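Putative methyltransferase protein (Bacteroides fragilis, PDB 5BP9) binds S-adenosyl-L-homocysteine and is probably an S-adenosylmethionine-dependent methyltransferase. Local coordinates at residues A[62-67]-A[232-237]; A[70-75]-A[226-231]. All blocks are in the same frame, centred on the assembly; numbering follows the deposited sequence.

Interaction 1: residues A[62-67]-A[232-237]; sequences KADRLR and QYKDIQ
R67 and Q232 form an antiparallel hydrogen-bonded pair between two inner strands of the four-stranded antiparallel sheet, just where strand 226-233 ends in a type II' beta hairpin turn, Y233 to I236. R67 N gives its hydrogen to Q232 O at 2.9 Å, and Q232 N returns the bond to R67 O. Towards the turn the two chains separate, and side chains and a water take over from backbone pairing. Y233 does most of this. With CG anti to the backbone N (chi1 -179°), its CB meets CD1 of L66 and the ring runs out alongside residues 63-65, presenting an edge to D64 O. Y233 CD1 then lies 3.5 Å from R65 O, Y233 CE1 comes to 3.3 Å from D64 O, which sits in the ring plane, and Y233 CZ lies near D64 N. At the tip, Y233 OH accepts a bent hydrogen bond from D64 N (3.0 Å, 144°) and touches CB of A63; D56 of helix 49-60 is a second partner of the hydroxyl.

On the other side of the sheet the R67 and Q232 side chains run side by side, the amide turned 33° from the guanidinium, with Q232 OE1 over one guanidinium face rather than hydrogen-bonded to it. The R67 charge is met by E75. The amide is held from its other end, where Q232 NE2 donates to K234 O within the hairpin at 2.9 Å. Where the strands part, one water gives a hydrogen to R65 O at 2.7 Å and takes one from K234 N.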
loop_
_atom_site.group_PDB
_atom_site.type_symbol
_atom_site.label_atom_id
_atom_site.label_comp_id
_atom_site.label_asym_id
_atom_site.label_seq_id
_atom_site.Cartn_x
_atom_site.Cartn_y
_atom_site.Cartn_z
ATOM N N LYS A 62 -16.831 -7.857 -15.395
ATOM C CA LYS A 62 -17.301 -9.006 -14.617
ATOM C C LYS A 62 -16.065 -9.727 -14.080
ATOM O O LYS A 62 -15.003 -9.689 -14.700
ATOM C CB LYS A 62 -18.101 -9.982 -15.491
ATOM C CG LYS A 62 -19.393 -9.405 -16.067
ATOM N N ALA A 63 -16.210 -10.395 -12.942
ATOM C CA ALA A 63 -15.091 -11.118 -12.344
ATOM C C ALA A 63 -15.595 -12.144 -11.340
ATOM O O ALA A 63 -16.676 -11.990 -10.773
ATOM C CB ALA A 63 -14.116 -10.133 -11.673
ATOM N N ASP A 64 -14.806 -13.203 -11.151
ATOM C CA ASP A 64 -14.988 -14.145 -10.063
ATOM C C ASP A 64 -14.462 -13.421 -8.786
ATOM O O ASP A 64 -14.091 -12.225 -8.801
ATOM C CB ASP A 64 -14.239 -15.465 -10.387
ATOM C CG ASP A 64 -14.557 -16.635 -9.431
ATOM O OD1 ASP A 64 -15.458 -16.517 -8.547
ATOM O OD2 ASP A 64 -13.877 -17.691 -9.531
ATOM N N ARG A 65 -14.466 -14.124 -7.670
ATOM C CA ARG A 65 -14.057 -13.547 -6.414
ATOM C C ARG A 65 -12.549 -13.675 -6.210
ATOM O O ARG A 65 -11.936 -14.692 -6.533
ATOM C CB ARG A 65 -14.790 -14.216 -5.267
ATOM C CG ARG A 65 -16.302 -14.180 -5.368
ATOM C CD ARG A 65 -16.888 -12.805 -5.590
ATOM N NE ARG A 65 -18.346 -12.847 -5.738
ATOM C CZ ARG A 65 -19.238 -12.895 -4.751
ATOM N NH1 ARG A 65 -18.881 -12.919 -3.462
ATOM N NH2 ARG A 65 -20.530 -12.913 -5.064
ATOM N N LEU A 66 -11.972 -12.612 -5.675
ATOM C CA LEU A 66 -10.573 -12.606 -5.260
ATOM C C LEU A 66 -10.526 -13.114 -3.824
ATOM O O LEU A 66 -10.954 -12.435 -2.910
ATOM C CB LEU A 66 -9.974 -11.200 -5.400
ATOM C CG LEU A 66 -8.518 -11.026 -4.964
ATOM C CD1 LEU A 66 -7.572 -11.954 -5.746
ATOM C CD2 LEU A 66 -8.145 -9.553 -5.106
ATOM N N ARG A 67 -9.940 -14.289 -3.643
ATOM C CA ARG A 67 -9.951 -14.997 -2.366
ATOM C C ARG A 67 -8.642 -14.714 -1.627
ATOM O O ARG A 67 -7.573 -14.689 -2.264
ATOM C CB ARG A 67 -10.124 -16.493 -2.593
ATOM C CG ARG A 67 -11.432 -16.831 -3.318
ATOM C CD ARG A 67 -11.476 -18.236 -3.883
ATOM N NE ARG A 67 -11.499 -19.243 -2.827
ATOM C CZ ARG A 67 -11.416 -20.556 -3.047
ATOM N NH1 ARG A 67 -11.282 -21.029 -4.289
ATOM N NH2 ARG A 67 -11.433 -21.394 -2.014
ATOM N N GLN A 232 -5.863 -16.005 -4.166
ATOM C CA GLN A 232 -6.212 -16.891 -5.275
ATOM C C GLN A 232 -7.319 -16.236 -6.103
ATOM O O GLN A 232 -8.244 -15.692 -5.539
ATOM C CB GLN A 232 -6.670 -18.260 -4.765
ATOM C CG GLN A 232 -7.161 -19.184 -5.880
ATOM C CD GLN A 232 -7.778 -20.453 -5.380
ATOM O OE1 GLN A 232 -7.816 -20.721 -4.190
ATOM N NE2 GLN A 232 -8.295 -21.241 -6.306
ATOM N N TYR A 233 -7.201 -16.310 -7.428
ATOM C CA TYR A 233 -8.242 -15.823 -8.341
ATOM C C TYR A 233 -8.402 -16.858 -9.426
ATOM O O TYR A 233 -7.451 -17.125 -10.152
ATOM C CB TYR A 233 -7.869 -14.468 -8.961
ATOM C CG TYR A 233 -8.959 -13.953 -9.879
ATOM C CD1 TYR A 233 -10.170 -13.521 -9.358
ATOM C CD2 TYR A 233 -8.808 -13.981 -11.264
ATOM C CE1 TYR A 233 -11.206 -13.092 -10.204
ATOM C CE2 TYR A 233 -9.841 -13.571 -12.114
ATOM C CZ TYR A 233 -11.031 -13.108 -11.571
ATOM O OH TYR A 233 -12.099 -12.705 -12.345
ATOM N N LYS A 234 -9.599 -17.472 -9.515
ATOM C CA LYS A 234 -9.821 -18.590 -10.440
ATOM C C LYS A 234 -8.747 -19.646 -10.121
ATOM O O LYS A 234 -8.676 -20.062 -8.969
ATOM C CB LYS A 234 -9.865 -18.094 -11.897
ATOM C CG LYS A 234 -11.009 -17.116 -12.133
ATOM C CD LYS A 234 -11.123 -16.756 -13.591
ATOM C CE LYS A 234 -12.330 -15.890 -13.886
ATOM N NZ LYS A 234 -12.377 -15.475 -15.316
ATOM N N ASP A 235 -7.902 -20.021 -11.087
ATOM C CA ASP A 235 -6.823 -20.986 -10.891
ATOM C C ASP A 235 -5.444 -20.315 -10.842
ATOM O O ASP A 235 -4.410 -20.954 -11.093
ATOM C CB ASP A 235 -6.871 -22.078 -11.966
ATOM C CG ASP A 235 -6.658 -21.550 -13.381
ATOM O OD1 ASP A 235 -6.716 -20.325 -13.599
ATOM O OD2 ASP A 235 -6.456 -22.388 -14.288
ATOM N N ILE A 236 -5.442 -19.021 -10.538
ATOM C CA ILE A 236 -4.191 -18.289 -10.342
ATOM C C ILE A 236 -3.894 -18.187 -8.849
ATOM O O ILE A 236 -4.646 -17.588 -8.084
ATOM C CB ILE A 236 -4.256 -16.884 -10.960
ATOM C CG1 ILE A 236 -4.549 -17.011 -12.461
ATOM C CG2 ILE A 236 -2.955 -16.124 -10.743
ATOM C CD1 ILE A 236 -4.955 -15.725 -13.086
ATOM N N GLN A 237 -2.790 -18.827 -8.462
ATOM C CA GLN A 237 -2.325 -18.854 -7.075
ATOM C C GLN A 237 -1.144 -17.894 -6.872
ATOM O O GLN A 237 -0.118 -17.999 -7.529
ATOM C CB GLN A 237 -1.936 -20.287 -6.678
ATOM C CG GLN A 237 -1.573 -20.478 -5.205
ATOM C CD GLN A 237 -2.770 -20.431 -4.262
ATOM O OE1 GLN A 237 -3.907 -20.669 -4.671
ATOM N NE2 GLN A 237 -2.505 -20.117 -2.974
HETATM O O HOH W 1 -11.809 -17.150 -7.675
HETATM O O HOH W 2 -11.114 -19.710 -6.822
HETATM O O HOH W 3 -10.175 -23.808 -5.956
#

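Interaction 2: residues A[70-75]-A[226-231]; sequences SSQFDE and EIDFRM. With ETE (2-{2-[2-2-(methoxy-ethoxy)-ethoxy]-ethoxy}-ethanol), chain B.
An ST turn at S70, in the loop joining strands 66-69 and 76-78, fastens that loop to strand 226-233. S70 OG accepts from Q72 N and donates to D228 O at 2.8 Å, so one hydroxyl both shapes the turn and ties it to the strand. With D228 CG between the backbone N and the carbonyl carbon (chi1 61°), the carboxylate reaches the loop, where S71 N meets D228 OD1 on the syn side at 3.0 Å. In the conformers described, S71 OG takes the syn lone pair of D228 OD2 at 2.6 Å. Q72 NE2 meets D228 OD2 from above the carboxylate plane at 2.9 Å, and Q72 OE1 accepts a nearly straight bond from D228 N (3.0 Å, 171°). Together these donors would probably stabilise the charged carboxylate.

Beside this polar patch, F73 CE2 packs on I227 CD1 at 3.7 Å, and S70 CB leans on the F229 ring. That ring is sandwiched, with I227 CG2 over one face and C15 of the bound polyether ETE over the opposite one. The other edge of strand 226-233 pairs with strand 236-244, through backbone bonds of I227 with W243 and F229 with F241, while M231 packs against helix 49-60.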
loop_
_atom_site.group_PDB
_atom_site.type_symbol
_atom_site.label_atom_id
_atom_site.label_comp_id
_atom_site.label_asym_id
_atom_site.label_seq_id
_atom_site.Cartn_x
_atom_site.Cartn_y
_atom_site.Cartn_z
ATOM N N SER A 70 -4.880 -16.789 5.007
ATOM C CA SER A 70 -3.907 -16.320 5.979
ATOM C C SER A 70 -3.626 -17.396 7.000
ATOM O O SER A 70 -4.503 -18.209 7.288
ATOM C CB SER A 70 -4.498 -15.109 6.689
ATOM O OG SER A 70 -3.729 -14.671 7.778
ATOM N N SER A 71 -2.424 -17.379 7.575
ATOM C CA SER A 71 -2.154 -18.297 8.691
ATOM C C SER A 71 -2.878 -17.868 9.982
ATOM O O SER A 71 -3.063 -18.699 10.868
ATOM C CB SER A 71 -0.656 -18.452 8.946
ATOM O OG SER A 71 -0.135 -17.324 9.601
ATOM N N GLN A 72 -3.300 -16.595 10.071
ATOM C CA GLN A 72 -3.908 -16.003 11.281
ATOM C C GLN A 72 -5.438 -15.859 11.215
ATOM O O GLN A 72 -6.102 -15.808 12.242
ATOM C CB GLN A 72 -3.322 -14.610 11.549
ATOM C CG GLN A 72 -1.825 -14.571 11.866
ATOM C CD GLN A 72 -0.913 -14.401 10.634
ATOM O OE1 GLN A 72 -1.348 -14.029 9.531
ATOM N NE2 GLN A 72 0.361 -14.668 10.829
ATOM N N PHE A 73 -5.981 -15.755 10.004
ATOM C CA PHE A 73 -7.401 -15.446 9.788
ATOM C C PHE A 73 -8.050 -16.468 8.855
ATOM O O PHE A 73 -7.367 -17.081 8.039
ATOM C CB PHE A 73 -7.523 -14.044 9.189
ATOM C CG PHE A 73 -6.998 -12.966 10.078
ATOM C CD1 PHE A 73 -7.659 -12.646 11.264
ATOM C CD2 PHE A 73 -5.819 -12.289 9.761
ATOM C CE1 PHE A 73 -7.163 -11.654 12.112
ATOM C CE2 PHE A 73 -5.325 -11.294 10.600
ATOM C CZ PHE A 73 -5.994 -10.980 11.781
ATOM N N ASP A 74 -9.365 -16.656 8.992
ATOM C CA ASP A 74 -10.105 -17.572 8.116
ATOM C C ASP A 74 -10.182 -16.985 6.710
ATOM O O ASP A 74 -10.029 -15.769 6.529
ATOM C CB ASP A 74 -11.535 -17.811 8.603
ATOM C CG ASP A 74 -11.592 -18.386 9.987
ATOM O OD1 ASP A 74 -10.686 -19.168 10.348
ATOM O OD2 ASP A 74 -12.549 -18.043 10.706
ATOM N N GLU A 75 -10.489 -17.851 5.742
ATOM C CA GLU A 75 -10.587 -17.448 4.339
ATOM C C GLU A 75 -11.630 -16.334 4.172
ATOM O O GLU A 75 -12.710 -16.380 4.792
ATOM C CB GLU A 75 -10.929 -18.661 3.461
ATOM C CG GLU A 75 -11.008 -18.351 1.969
ATOM C CD GLU A 75 -11.320 -19.574 1.126
ATOM O OE1 GLU A 75 -11.338 -20.696 1.666
ATOM O OE2 GLU A 75 -11.545 -19.406 -0.091
ATOM N N GLU A 226 2.170 -8.225 12.389
ATOM C CA GLU A 226 2.897 -8.964 11.335
ATOM C C GLU A 226 2.043 -10.163 10.887
ATOM O O GLU A 226 2.110 -11.260 11.482
ATOM C CB GLU A 226 4.287 -9.399 11.826
ATOM C CG GLU A 226 5.237 -8.214 12.022
ATOM C CD GLU A 226 6.599 -8.587 12.529
ATOM O OE1 GLU A 226 6.766 -9.683 13.106
ATOM O OE2 GLU A 226 7.511 -7.768 12.381
ATOM N N ILE A 227 1.222 -9.912 9.867
ATOM C CA ILE A 227 0.249 -10.866 9.309
ATOM C C ILE A 227 0.862 -11.437 8.027
ATOM O O ILE A 227 1.711 -10.825 7.399
ATOM C CB ILE A 227 -1.090 -10.118 8.960
ATOM C CG1 ILE A 227 -1.668 -9.435 10.199
ATOM C CG2 ILE A 227 -2.162 -11.035 8.365
ATOM C CD1 ILE A 227 -1.808 -10.350 11.382
ATOM N N ASP A 228 0.412 -12.613 7.631
ATOM C CA ASP A 228 0.670 -13.113 6.297
ATOM C C ASP A 228 -0.615 -13.428 5.579
ATOM O O ASP A 228 -1.629 -13.797 6.187
ATOM C CB ASP A 228 1.571 -14.329 6.313
ATOM C CG ASP A 228 0.972 -15.473 7.076
ATOM O OD1 ASP A 228 0.150 -16.240 6.513
ATOM O OD2 ASP A 228 1.304 -15.568 8.268
ATOM N N PHE A 229 -0.546 -13.259 4.275
ATOM C CA PHE A 229 -1.664 -13.514 3.380
ATOM C C PHE A 229 -1.198 -14.277 2.137
ATOM O O PHE A 229 -0.028 -14.327 1.823
ATOM C CB PHE A 229 -2.299 -12.197 2.936
ATOM C CG PHE A 229 -3.035 -11.458 4.017
ATOM C CD1 PHE A 229 -4.204 -11.978 4.554
ATOM C CD2 PHE A 229 -2.633 -10.209 4.419
ATOM C CE1 PHE A 229 -4.931 -11.291 5.489
ATOM C CE2 PHE A 229 -3.354 -9.513 5.363
ATOM C CZ PHE A 229 -4.497 -10.051 5.906
ATOM N N ARG A 230 -2.170 -14.823 1.408
ATOM C CA ARG A 230 -1.951 -15.392 0.087
ATOM C C ARG A 230 -3.284 -15.292 -0.639
ATOM O O ARG A 230 -4.321 -15.472 -0.033
ATOM C CB ARG A 230 -1.417 -16.844 0.142
ATOM C CG ARG A 230 -2.333 -17.832 0.774
ATOM C CD ARG A 230 -1.652 -19.177 0.955
ATOM N NE ARG A 230 -2.540 -20.135 1.613
ATOM C CZ ARG A 230 -2.760 -20.225 2.932
ATOM N NH1 ARG A 230 -2.173 -19.389 3.817
ATOM N NH2 ARG A 230 -3.592 -21.173 3.377
HETATM N N MSE A 231 -3.240 -14.999 -1.928
HETATM C CA MSE A 231 -4.466 -14.761 -2.706
HETATM C C MSE A 231 -4.602 -15.750 -3.818
HETATM O O MSE A 231 -3.609 -16.331 -4.319
HETATM C CB MSE A 231 -4.466 -13.331 -3.245
HETATM C CG MSE A 231 -4.598 -12.332 -2.095
HETATM SE SE MSE A 231 -4.635 -10.486 -2.793
HETATM C CE MSE A 231 -2.810 -10.367 -3.510
HETATM O OH2 ETE B . 3.388 -9.377 -2.764
HETATM C C12 ETE B . 2.014 -9.327 -3.137
HETATM C C22 ETE B . 1.368 -8.329 -2.198
HETATM O OH3 ETE B . 0.008 -8.109 -2.549
HETATM C C13 ETE B . -2.124 -7.382 -1.690
HETATM C C23 ETE B . -0.614 -7.210 -1.632
HETATM O OH4 ETE B . -2.756 -6.505 -0.757
HETATM C C14 ETE B . -3.642 -7.659 1.151
HETATM C C24 ETE B . -3.968 -7.006 -0.186
HETATM O OH5 ETE B . -4.751 -8.432 1.605
HETATM C C15 ETE B . -6.516 -8.381 3.270
HETATM C C25 ETE B . -5.827 -7.643 2.128
HETATM O OH6 ETE B . -7.919 -8.099 3.247
HETATM C C26 ETE B . -8.728 -9.138 3.796
HETATM O O HOH W 4 -4.431 -20.792 5.938
#

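Interactions 1 and 2 share strand 226-233: the first pairs it with strand 66-69, the second holds it to the loop that follows that strand. Their centres are about 16 Å apart, and in sequence interaction 2 is nested within the loop closed by interaction 1. A salt bridge joins them directly, R67 NE to E75 OE2 at 2.7 Å, and R67 O packs on M231 CB at 3.5 Å. F229 and M231 line the ETE pocket, the selenomethionine CE of M231 lying 3.6 Å from ETE C13, whereas the L66 side chain stays about 7 Å from ETE and about 8 Å from S-adenosyl-L-homocysteine. The antiparallel sheet thus contributes F229 and M231, with F241 and W243 of strand 236-244, to the wall of the ETE pocket.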